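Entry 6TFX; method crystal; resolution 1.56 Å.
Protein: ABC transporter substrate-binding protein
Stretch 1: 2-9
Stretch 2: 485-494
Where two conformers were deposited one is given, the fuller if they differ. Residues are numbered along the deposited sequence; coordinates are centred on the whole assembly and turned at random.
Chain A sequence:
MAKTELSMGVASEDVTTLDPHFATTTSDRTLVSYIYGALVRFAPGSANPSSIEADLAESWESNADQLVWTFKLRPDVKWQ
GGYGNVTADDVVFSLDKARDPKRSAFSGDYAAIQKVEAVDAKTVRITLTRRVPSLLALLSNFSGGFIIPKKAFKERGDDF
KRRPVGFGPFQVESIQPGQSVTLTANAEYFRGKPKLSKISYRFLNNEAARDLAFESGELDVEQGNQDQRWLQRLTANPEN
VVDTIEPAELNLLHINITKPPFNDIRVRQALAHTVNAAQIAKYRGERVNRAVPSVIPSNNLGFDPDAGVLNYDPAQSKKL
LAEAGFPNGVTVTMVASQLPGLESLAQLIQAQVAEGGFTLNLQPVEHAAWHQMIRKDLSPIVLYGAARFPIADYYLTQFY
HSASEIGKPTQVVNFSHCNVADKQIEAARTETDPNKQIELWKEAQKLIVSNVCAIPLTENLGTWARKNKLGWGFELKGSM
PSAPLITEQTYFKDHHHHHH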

# COMPACT_ATOMS: atom_id res chain seq x y z
N ALA A 2 28.69 11.25 -12.23
CA ALA A 2 28.21 12.62 -12.41
C ALA A 2 27.84 13.23 -11.05
O ALA A 2 28.54 12.98 -10.06
CB ALA A 2 27.00 12.61 -13.33
N LYS A 3 26.74 14.01 -11.00
CA LYS A 3 26.21 14.60 -9.78
C LYS A 3 25.81 13.51 -8.78
O LYS A 3 25.72 12.33 -9.13
CB LYS A 3 25.03 15.54 -10.09
CG LYS A 3 23.81 14.86 -10.71
CD LYS A 3 22.82 15.89 -11.16
CE LYS A 3 21.43 15.34 -11.31
NZ LYS A 3 20.52 16.37 -11.85
N THR A 4 25.61 13.90 -7.51
CA THR A 4 25.25 12.93 -6.46
C THR A 4 23.97 13.35 -5.72
O THR A 4 23.62 12.70 -4.73
CB THR A 4 26.43 12.72 -5.49
OG1 THR A 4 26.68 13.96 -4.82
CG2 THR A 4 27.71 12.18 -6.17
N GLU A 5 23.29 14.41 -6.17
CA GLU A 5 22.05 14.88 -5.54
C GLU A 5 20.86 14.55 -6.45
O GLU A 5 20.86 14.96 -7.61
CB GLU A 5 22.12 16.39 -5.26
CG GLU A 5 23.29 16.79 -4.37
CD GLU A 5 23.30 18.19 -3.79
OE1 GLU A 5 22.55 19.06 -4.28
OE2 GLU A 5 24.07 18.41 -2.83
N LEU A 6 19.88 13.80 -5.90
CA LEU A 6 18.68 13.40 -6.63
C LEU A 6 17.48 14.21 -6.15
O LEU A 6 17.22 14.26 -4.95
CB LEU A 6 18.39 11.90 -6.45
CG LEU A 6 17.30 11.28 -7.35
CD1 LEU A 6 17.56 9.82 -7.58
CD2 LEU A 6 15.92 11.43 -6.74
N SER A 7 16.74 14.84 -7.09
CA SER A 7 15.54 15.60 -6.75
C SER A 7 14.35 14.82 -7.32
O SER A 7 14.36 14.44 -8.51
CB SER A 7 15.56 17.01 -7.32
OG SER A 7 16.58 17.78 -6.69
N MET A 8 13.33 14.58 -6.49
CA MET A 8 12.13 13.86 -6.94
C MET A 8 10.86 14.57 -6.53
O MET A 8 10.78 15.09 -5.41
CB MET A 8 12.13 12.41 -6.50
CG MET A 8 12.32 12.19 -5.04
SD MET A 8 12.62 10.43 -4.67
CE MET A 8 11.15 9.70 -5.23
N GLY A 9 9.89 14.61 -7.44
CA GLY A 9 8.61 15.28 -7.21
C GLY A 9 7.53 14.25 -7.06
O GLY A 9 7.40 13.37 -7.92
N LEU A 485 12.43 2.55 -5.69
CA LEU A 485 13.25 2.23 -4.53
C LEU A 485 14.62 2.83 -4.81
O LEU A 485 15.30 2.42 -5.76
CB LEU A 485 13.36 0.70 -4.30
CG LEU A 485 14.19 0.28 -3.09
CD1 LEU A 485 13.47 0.60 -1.78
CD2 LEU A 485 14.54 -1.19 -3.17
N ILE A 486 15.01 3.79 -3.97
CA ILE A 486 16.33 4.42 -4.06
C ILE A 486 17.19 3.72 -3.01
O ILE A 486 16.79 3.57 -1.85
CB ILE A 486 16.27 5.96 -3.88
CG1 ILE A 486 15.35 6.56 -4.97
CG2 ILE A 486 17.68 6.56 -3.95
CD1 ILE A 486 14.95 7.94 -4.69
N THR A 487 18.35 3.21 -3.45
CA THR A 487 19.23 2.45 -2.57
C THR A 487 20.64 3.01 -2.65
O THR A 487 20.89 4.03 -3.31
CB THR A 487 19.28 0.95 -2.98
OG1 THR A 487 20.02 0.83 -4.18
CG2 THR A 487 17.88 0.30 -3.13
N GLU A 488 21.59 2.31 -2.01
CA GLU A 488 23.01 2.68 -2.08
C GLU A 488 23.55 2.47 -3.53
O GLU A 488 24.65 2.94 -3.85
CB GLU A 488 23.84 1.88 -1.05
CG GLU A 488 24.15 0.42 -1.41
CD GLU A 488 23.02 -0.57 -1.29
OE1 GLU A 488 21.89 -0.18 -0.93
OE2 GLU A 488 23.27 -1.77 -1.54
N GLN A 489 22.81 1.73 -4.37
CA GLN A 489 23.24 1.42 -5.75
C GLN A 489 22.81 2.51 -6.76
O GLN A 489 23.34 2.55 -7.86
CB GLN A 489 22.64 0.08 -6.21
CG GLN A 489 22.79 -1.11 -5.26
CD GLN A 489 21.63 -2.09 -5.42
OE1 GLN A 489 21.70 -3.04 -6.21
NE2 GLN A 489 20.50 -1.88 -4.70
N THR A 490 21.79 3.30 -6.43
CA THR A 490 21.25 4.33 -7.34
C THR A 490 22.35 5.32 -7.73
O THR A 490 23.11 5.78 -6.88
CB THR A 490 20.10 5.06 -6.68
OG1 THR A 490 19.24 4.08 -6.09
CG2 THR A 490 19.32 5.93 -7.68
N TYR A 491 22.43 5.66 -9.01
CA TYR A 491 23.51 6.52 -9.46
C TYR A 491 23.11 7.38 -10.67
O TYR A 491 22.14 7.07 -11.35
CB TYR A 491 24.72 5.62 -9.84
CG TYR A 491 24.45 4.75 -11.05
CD1 TYR A 491 23.80 3.52 -10.92
CD2 TYR A 491 24.81 5.16 -12.33
CE1 TYR A 491 23.48 2.75 -12.03
CE2 TYR A 491 24.51 4.38 -13.45
CZ TYR A 491 23.85 3.17 -13.29
OH TYR A 491 23.53 2.36 -14.37
N PHE A 492 23.95 8.39 -10.99
CA PHE A 492 23.80 9.22 -12.18
C PHE A 492 24.96 8.91 -13.14
O PHE A 492 26.07 8.60 -12.70
CB PHE A 492 23.82 10.72 -11.82
CG PHE A 492 22.52 11.19 -11.24
CD1 PHE A 492 21.41 11.39 -12.05
CD2 PHE A 492 22.39 11.42 -9.88
CE1 PHE A 492 20.19 11.81 -11.51
CE2 PHE A 492 21.18 11.88 -9.34
CZ PHE A 492 20.09 12.06 -10.16
N LYS A 493 24.67 8.97 -14.43
CA LYS A 493 25.62 8.68 -15.51
C LYS A 493 26.21 9.97 -16.08
O LYS A 493 25.52 10.99 -16.17
CB LYS A 493 24.89 7.96 -16.66
CG LYS A 493 24.25 6.64 -16.27
CD LYS A 493 23.08 6.32 -17.17
CE LYS A 493 22.28 5.16 -16.65
NZ LYS A 493 21.10 4.88 -17.49
N ASP A 494 27.46 9.91 -16.54
CA ASP A 494 28.12 11.02 -17.24
C ASP A 494 27.79 10.99 -18.73
O ASP A 494 27.40 12.02 -19.28
CB ASP A 494 29.65 11.00 -17.03
CG ASP A 494 30.11 11.69 -15.76
OD1 ASP A 494 29.59 12.79 -15.47
OD2 ASP A 494 31.00 11.15 -15.08
O HOH W 1 25.90 9.27 -8.74

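No direct hydrogen bond crosses between these two stretches, although they run close enough for A2 and D494 to bring their CA atoms to 5.1 Å; a water links the backbones of the two stretches. Water 1 donates to K3 O at 3.1 Å and accepts from F492 N, also at 3.1 Å, so it satisfies two main-chain groups that do not meet.

The rest of the contact centres on F492, which has 132 Å² covered by the other stretch, out of 460 Å² buried on both sides together. Its CA-to-CB bond points toward stretch 1, and chi1 of -78° (m) sets the ring beside K3, E5 and L6. K3 lies over one face: CE stands 3.8 Å from the F492 ring centroid, 14° off the normal, a CH-pi contact. K3 NZ is farther out, 4.9 Å from that centroid and 26° off the normal, an off-centre cation-pi interaction. With chi2 to chi4 all t, the lysine chain is extended, laying methylene against the aromatic face while its amine finds a hydrogen-bond partner elsewhere in the structure. L6 CA approaches the ring edge, 4.0 Å from F492 CE2, and L6 CB lies equally far from that atom.

Strand alternation explains the next layer. L6 and M8 direct CA-to-CB toward stretch 2, whereas E5 and S7 point away. L6 CD2 lies 4.2 Å from I486 CD1, and M8 SD reaches the same methyl carbon at 3.4 Å; all three side chains are buried and carry no charge or hydrogen-bonding donor, so they can pack by apolar contact alone.

Between I486 and F492 the chain makes a type I turn, T487 to T490, in which T487 N donates to T490 OG1 at 2.9 Å. The CA-to-CB bond of T490 points toward stretch 1, and its CG2 lies 4.3 Å from L6 CD1.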